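Local coordinates for protein pilin (Streptococcus pyogenes serotype M1, PDB 3GLD) that forms the shaft of the bacterial pilus as covalently linked head-to-tail subunits, serving adhesion to host cells, bacterial aggregation and biofilm formation, at residues V164-S169 with V243-Y248; K177-G182 with E251-N256. The protein carries 2 engineered substitutions. One frame throughout, in Å; residues are numbered along the deposited sequence.

Contact 1. Residues V164-S169 with V243-Y248; sequences VKKKVS and VTEDDY
Val164 lies across from Val243 with their CA atoms 8.4 Å apart, and Lys166 across from Glu245 with 9.7 Å between CA atoms. The two segments run in roughly the same direction. They are too far apart for backbone pairing, so only side chains cross the gap. The valines make the apolar half of the contact. Val164 CG1 meets Val243 CG1 at 4.1 Å as the two side chains pass in opposite directions. The polar half joins Lys166 and Glu245, whose side chains cross at about a right angle. The Lys166 chain bends about its CB-CG bond (chi2 77°), while the Glu245 chain comes out extended. Lys166 NZ is bonded to CG of Asn290, forming an isopeptide. Its N-H points to Glu245 OE1, with a distance of 3.1 Å between NZ and OE1 and an N-H...O angle of 163°. NZ approaches OE1 from the syn side, 26° out of the carboxylate plane. Glu245 is the residue that promotes this cross-link, and its carboxylate still lies beside the finished link. All four touching residues are buried. Phe179 and Phe181 of strand 179-185 pack on both Lys166 and Glu245. Strand 151-169 pairs with strand 284-291 in one sheet. Strand 240-245 lies in the facing sheet, next to strand 179-185.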
loop_
_atom_site.group_PDB
_atom_site.type_symbol
_atom_site.label_atom_id
_atom_site.label_comp_id
_atom_site.label_asym_id
_atom_site.label_seq_id
_atom_site.Cartn_x
_atom_site.Cartn_y
_atom_site.Cartn_z
ATOM N N VAL A 164 -9.684 10.917 18.161
ATOM C CA VAL A 164 -9.957 10.777 19.595
ATOM C C VAL A 164 -10.600 12.054 20.101
ATOM O O VAL A 164 -10.064 13.133 19.920
ATOM C CB VAL A 164 -8.668 10.454 20.430
ATOM C CG1 VAL A 164 -9.026 10.271 21.942
ATOM C CG2 VAL A 164 -7.968 9.217 19.878
ATOM N N LYS A 165 -11.762 11.921 20.724
ATOM C CA LYS A 165 -12.551 13.065 21.114
ATOM C C LYS A 165 -12.754 13.042 22.613
ATOM O O LYS A 165 -12.894 11.962 23.203
ATOM C CB LYS A 165 -13.932 13.004 20.450
ATOM C CG LYS A 165 -13.896 13.220 18.967
ATOM C CD LYS A 165 -15.278 12.982 18.308
ATOM C CE LYS A 165 -16.306 14.049 18.679
ATOM N NZ LYS A 165 -17.568 13.838 17.909
ATOM N N LYS A 166 -12.778 14.232 23.218
ATOM C CA LYS A 166 -13.126 14.380 24.636
ATOM C C LYS A 166 -14.462 15.119 24.738
ATOM O O LYS A 166 -14.663 16.175 24.120
ATOM C CB LYS A 166 -12.046 15.161 25.390
ATOM C CG LYS A 166 -12.424 15.474 26.860
ATOM C CD LYS A 166 -12.238 14.219 27.688
ATOM C CE LYS A 166 -13.180 14.209 28.853
ATOM N NZ LYS A 166 -12.881 13.048 29.733
ATOM N N LYS A 167 -15.372 14.543 25.514
ATOM C CA LYS A 167 -16.656 15.141 25.799
ATOM C C LYS A 167 -16.782 15.281 27.337
ATOM O O LYS A 167 -16.566 14.315 28.076
ATOM C CB LYS A 167 -17.764 14.234 25.259
ATOM C CG LYS A 167 -19.169 14.735 25.562
ATOM C CD LYS A 167 -20.229 13.756 25.034
ATOM C CE LYS A 167 -21.583 14.445 24.878
ATOM N NZ LYS A 167 -22.524 13.555 24.118
ATOM N N VAL A 168 -17.126 16.475 27.810
ATOM C CA VAL A 168 -17.395 16.667 29.251
ATOM C C VAL A 168 -18.896 16.837 29.483
ATOM O O VAL A 168 -19.543 17.630 28.804
ATOM C CB VAL A 168 -16.605 17.856 29.844
ATOM C CG1 VAL A 168 -17.042 18.137 31.288
ATOM C CG2 VAL A 168 -15.101 17.569 29.770
ATOM N N SER A 169 -19.427 16.081 30.441
ATOM C CA SER A 169 -20.859 16.134 30.758
ATOM C C SER A 169 -21.097 16.329 32.255
ATOM O O SER A 169 -20.176 16.200 33.071
ATOM C CB SER A 169 -21.551 14.863 30.288
ATOM O OG SER A 169 -20.934 13.740 30.869
ATOM N N VAL A 243 -5.505 3.489 23.153
ATOM C CA VAL A 243 -5.646 4.859 23.636
ATOM C C VAL A 243 -6.114 4.842 25.085
ATOM O O VAL A 243 -7.087 4.168 25.418
ATOM C CB VAL A 243 -6.681 5.674 22.835
ATOM C CG1 VAL A 243 -6.610 7.154 23.233
ATOM C CG2 VAL A 243 -6.476 5.496 21.319
ATOM N N THR A 244 -5.428 5.589 25.949
ATOM C CA THR A 244 -5.836 5.664 27.343
ATOM C C THR A 244 -5.815 7.108 27.841
ATOM O O THR A 244 -4.896 7.873 27.536
ATOM C CB THR A 244 -4.905 4.855 28.257
ATOM O OG1 THR A 244 -3.695 5.587 28.439
ATOM C CG2 THR A 244 -4.576 3.506 27.693
ATOM N N GLU A 245 -6.820 7.464 28.622
ATOM C CA GLU A 245 -6.827 8.722 29.368
ATOM C C GLU A 245 -6.293 8.471 30.786
ATOM O O GLU A 245 -6.502 7.391 31.326
ATOM C CB GLU A 245 -8.266 9.208 29.436
ATOM C CG GLU A 245 -8.499 10.525 30.163
ATOM C CD GLU A 245 -9.977 10.890 30.229
ATOM O OE1 GLU A 245 -10.620 11.074 29.180
ATOM O OE2 GLU A 245 -10.503 11.010 31.344
ATOM N N ASP A 246 -5.632 9.457 31.396
ATOM C CA ASP A 246 -5.313 9.389 32.842
ATOM C C ASP A 246 -6.574 9.126 33.681
ATOM O O ASP A 246 -7.695 9.315 33.224
ATOM C CB ASP A 246 -4.654 10.692 33.347
ATOM C CG ASP A 246 -3.165 10.749 33.059
ATOM O OD1 ASP A 246 -2.665 9.854 32.347
ATOM O OD2 ASP A 246 -2.503 11.691 33.545
ATOM N N ASP A 247 -6.369 8.697 34.917
ATOM C CA ASP A 247 -7.454 8.400 35.834
ATOM C C ASP A 247 -7.843 9.685 36.567
ATOM O O ASP A 247 -6.998 10.356 37.181
ATOM C CB ASP A 247 -7.002 7.313 36.811
ATOM C CG ASP A 247 -8.131 6.774 37.673
ATOM O OD1 ASP A 247 -9.183 7.442 37.811
ATOM O OD2 ASP A 247 -7.945 5.671 38.237
ATOM N N TYR A 248 -9.121 10.035 36.485
ATOM C CA TYR A 248 -9.604 11.261 37.124
ATOM C C TYR A 248 -10.664 11.042 38.194
ATOM O O TYR A 248 -11.375 11.988 38.562
ATOM C CB TYR A 248 -10.083 12.273 36.073
ATOM C CG TYR A 248 -8.938 12.849 35.274
ATOM C CD1 TYR A 248 -8.156 13.874 35.796
ATOM C CD2 TYR A 248 -8.633 12.366 34.001
ATOM C CE1 TYR A 248 -7.083 14.409 35.081
ATOM C CE2 TYR A 248 -7.564 12.894 33.270
ATOM C CZ TYR A 248 -6.799 13.917 33.812
ATOM O OH TYR A 248 -5.745 14.467 33.120
#

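Contact 2. Residues K177-G182 with E251-N256; sequences KDFNFG and EKYTTN
Phe179 and Tyr253 form a T-shaped pair. The edge of Phe179 points at one face of Tyr253, with ring planes at 86° and centroids 5.3 Å apart. Phe179 CZ leads the approach. It stands over the rim of the tyrosine ring, 3.9 Å from Tyr253 CE1. One face of Phe179 carries Lys177 CD, which sits off-centre toward the ring's rim. The same Lys177 CD meets Tyr253 CE2 at 4.0 Å, so the lysine chain touches both rings. Lys177 is extended as far as CE, with CG anti to the backbone N (chi1 178°). A turn at the last torsion (chi4 65°) then brings NZ to the carboxylate of Glu251. Lys177 NZ and Glu251 OE1 form a salt bridge, modelled at 2.5 Å. That separation is very short, and its exact value is doubtful. The bridge lies in a partly exposed region, whereas both rings are buried. Tyr253 OH has its own partner, the backbone N of Asp174, which fixes the outer end of the ring. Tyr248 adds a second edge-to-face contact to Phe179. Phe179 and Tyr253 also pack on Asn290, and Phe179 touches Glu245. The arrangement is an aromatic cluster between the two sheets of a beta sandwich, next to its Lys-Asn isopeptide bond. Such a buried cross-link with apolar and aromatic surroundings is characteristic of the CnaB-like domains of Gram-positive pilins.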
loop_
_atom_site.group_PDB
_atom_site.type_symbol
_atom_site.label_atom_id
_atom_site.label_comp_id
_atom_site.label_asym_id
_atom_site.label_seq_id
_atom_site.Cartn_x
_atom_site.Cartn_y
_atom_site.Cartn_z
ATOM N N LYS A 177 -11.019 22.172 31.517
ATOM C CA LYS A 177 -9.990 21.283 32.007
ATOM C C LYS A 177 -9.309 20.460 30.889
ATOM O O LYS A 177 -9.977 19.943 29.979
ATOM C CB LYS A 177 -10.574 20.354 33.075
ATOM C CG LYS A 177 -9.588 19.327 33.643
ATOM C CD LYS A 177 -10.327 18.357 34.542
ATOM C CE LYS A 177 -9.387 17.335 35.128
ATOM N NZ LYS A 177 -8.366 17.949 36.058
ATOM N N ASP A 178 -7.980 20.388 30.962
ATOM C CA ASP A 178 -7.204 19.490 30.114
ATOM C C ASP A 178 -7.106 18.080 30.682
ATOM O O ASP A 178 -6.624 17.880 31.790
ATOM C CB ASP A 178 -5.839 20.078 29.783
ATOM C CG ASP A 178 -5.873 20.866 28.491
ATOM O OD1 ASP A 178 -6.009 20.254 27.403
ATOM O OD2 ASP A 178 -5.820 22.100 28.555
ATOM N N PHE A 179 -7.608 17.100 29.926
ATOM C CA PHE A 179 -7.481 15.711 30.329
ATOM C C PHE A 179 -6.270 15.135 29.606
ATOM O O PHE A 179 -6.105 15.384 28.412
ATOM C CB PHE A 179 -8.748 14.943 29.980
ATOM C CG PHE A 179 -9.971 15.400 30.739
ATOM C CD1 PHE A 179 -10.448 14.648 31.798
ATOM C CD2 PHE A 179 -10.655 16.565 30.367
ATOM C CE1 PHE A 179 -11.572 15.048 32.512
ATOM C CE2 PHE A 179 -11.771 16.978 31.085
ATOM C CZ PHE A 179 -12.231 16.223 32.160
ATOM N N ASN A 180 -5.434 14.376 30.326
ATOM C CA ASN A 180 -4.232 13.757 29.763
ATOM C C ASN A 180 -4.517 12.431 29.053
ATOM O O ASN A 180 -5.297 11.615 29.538
ATOM C CB ASN A 180 -3.194 13.483 30.845
ATOM C CG ASN A 180 -2.524 14.741 31.372
ATOM O OD1 ASN A 180 -2.430 15.765 30.691
ATOM N ND2 ASN A 180 -2.042 14.660 32.605
ATOM N N PHE A 181 -3.829 12.198 27.940
ATOM C CA PHE A 181 -4.021 10.960 27.182
ATOM C C PHE A 181 -2.671 10.401 26.719
ATOM O O PHE A 181 -1.700 11.151 26.556
ATOM C CB PHE A 181 -4.863 11.230 25.934
ATOM C CG PHE A 181 -6.314 11.596 26.198
ATOM C CD1 PHE A 181 -7.302 10.609 26.216
ATOM C CD2 PHE A 181 -6.704 12.932 26.320
ATOM C CE1 PHE A 181 -8.651 10.937 26.433
ATOM C CE2 PHE A 181 -8.051 13.281 26.541
ATOM C CZ PHE A 181 -9.030 12.279 26.586
ATOM N N GLY A 182 -2.632 9.085 26.494
ATOM C CA GLY A 182 -1.514 8.426 25.817
ATOM C C GLY A 182 -2.035 7.597 24.641
ATOM O O GLY A 182 -3.103 6.986 24.737
ATOM N N GLU A 251 -10.662 13.163 41.196
ATOM C CA GLU A 251 -11.199 14.492 40.899
ATOM C C GLU A 251 -12.724 14.490 40.674
ATOM O O GLU A 251 -13.305 15.504 40.258
ATOM C CB GLU A 251 -10.418 15.161 39.758
ATOM C CG GLU A 251 -9.014 15.616 40.191
ATOM C CD GLU A 251 -8.080 15.871 39.012
ATOM O OE1 GLU A 251 -8.319 16.839 38.265
ATOM O OE2 GLU A 251 -7.089 15.111 38.845
ATOM N N LYS A 252 -13.362 13.358 40.988
ATOM C CA LYS A 252 -14.829 13.212 40.945
ATOM C C LYS A 252 -15.391 13.147 39.510
ATOM O O LYS A 252 -16.550 13.511 39.260
ATOM C CB LYS A 252 -15.548 14.307 41.759
ATOM C CG LYS A 252 -14.968 14.584 43.178
ATOM C CD LYS A 252 -15.405 13.537 44.209
ATOM C CE LYS A 252 -14.712 13.727 45.572
ATOM N NZ LYS A 252 -13.269 13.325 45.542
ATOM N N TYR A 253 -14.562 12.690 38.576
ATOM C CA TYR A 253 -15.031 12.366 37.222
ATOM C C TYR A 253 -15.235 10.878 37.039
ATOM O O TYR A 253 -14.441 10.069 37.518
ATOM C CB TYR A 253 -14.043 12.865 36.167
ATOM C CG TYR A 253 -14.104 14.350 35.958
ATOM C CD1 TYR A 253 -14.983 14.906 35.035
ATOM C CD2 TYR A 253 -13.292 15.201 36.689
ATOM C CE1 TYR A 253 -15.050 16.286 34.849
ATOM C CE2 TYR A 253 -13.353 16.574 36.507
ATOM C CZ TYR A 253 -14.235 17.105 35.592
ATOM O OH TYR A 253 -14.283 18.468 35.413
ATOM N N THR A 254 -16.302 10.512 36.334
ATOM C CA THR A 254 -16.411 9.154 35.818
ATOM C C THR A 254 -16.071 9.173 34.322
ATOM O O THR A 254 -16.455 10.095 33.588
ATOM C CB THR A 254 -17.822 8.619 35.977
ATOM O OG1 THR A 254 -18.707 9.497 35.287
ATOM C CG2 THR A 254 -18.226 8.556 37.461
ATOM N N THR A 255 -15.350 8.160 33.870
ATOM C CA THR A 255 -14.915 8.116 32.481
ATOM C C THR A 255 -15.463 6.889 31.757
ATOM O O THR A 255 -15.376 5.764 32.258
ATOM C CB THR A 255 -13.392 8.186 32.378
ATOM O OG1 THR A 255 -12.945 9.389 33.002
ATOM C CG2 THR A 255 -12.934 8.191 30.897
ATOM N N ASN A 256 -16.055 7.138 30.592
ATOM C CA ASN A 256 -16.535 6.082 29.721
ATOM C C ASN A 256 -16.015 6.284 28.297
ATOM O O ASN A 256 -15.858 7.428 27.836
ATOM C CB ASN A 256 -18.061 5.998 29.748
ATOM C CG ASN A 256 -18.603 5.492 31.100
ATOM O OD1 ASN A 256 -18.742 6.264 32.067
ATOM N ND2 ASN A 256 -18.932 4.200 31.162
#

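In the fold
The centres of contacts 1 and 2 are about 5 Å apart, in the domain that holds the cross-link of Lys166 with Asn290. Along the chain their segments alternate: 164-169, 177-182, 243-248, 251-256. Both contacts bridge the same two sheets. Strands 179-185 and 240-245 are antiparallel neighbours in one sheet, where Gly182 N and Thr244 O probably form a hydrogen bond of 2.8 Å. Strands 151-169 and 254-261 both pair with strand 284-291 in the other. Contact 1 supplies the isopeptide lysine and Glu245. Contact 2 supplies adjoining aromatic packing, and Thr255 OG1 is hydrogen-bonded to Asn290 OD1. The cross-link ties strand 151-169 to strand 284-291 within a pilus subunit.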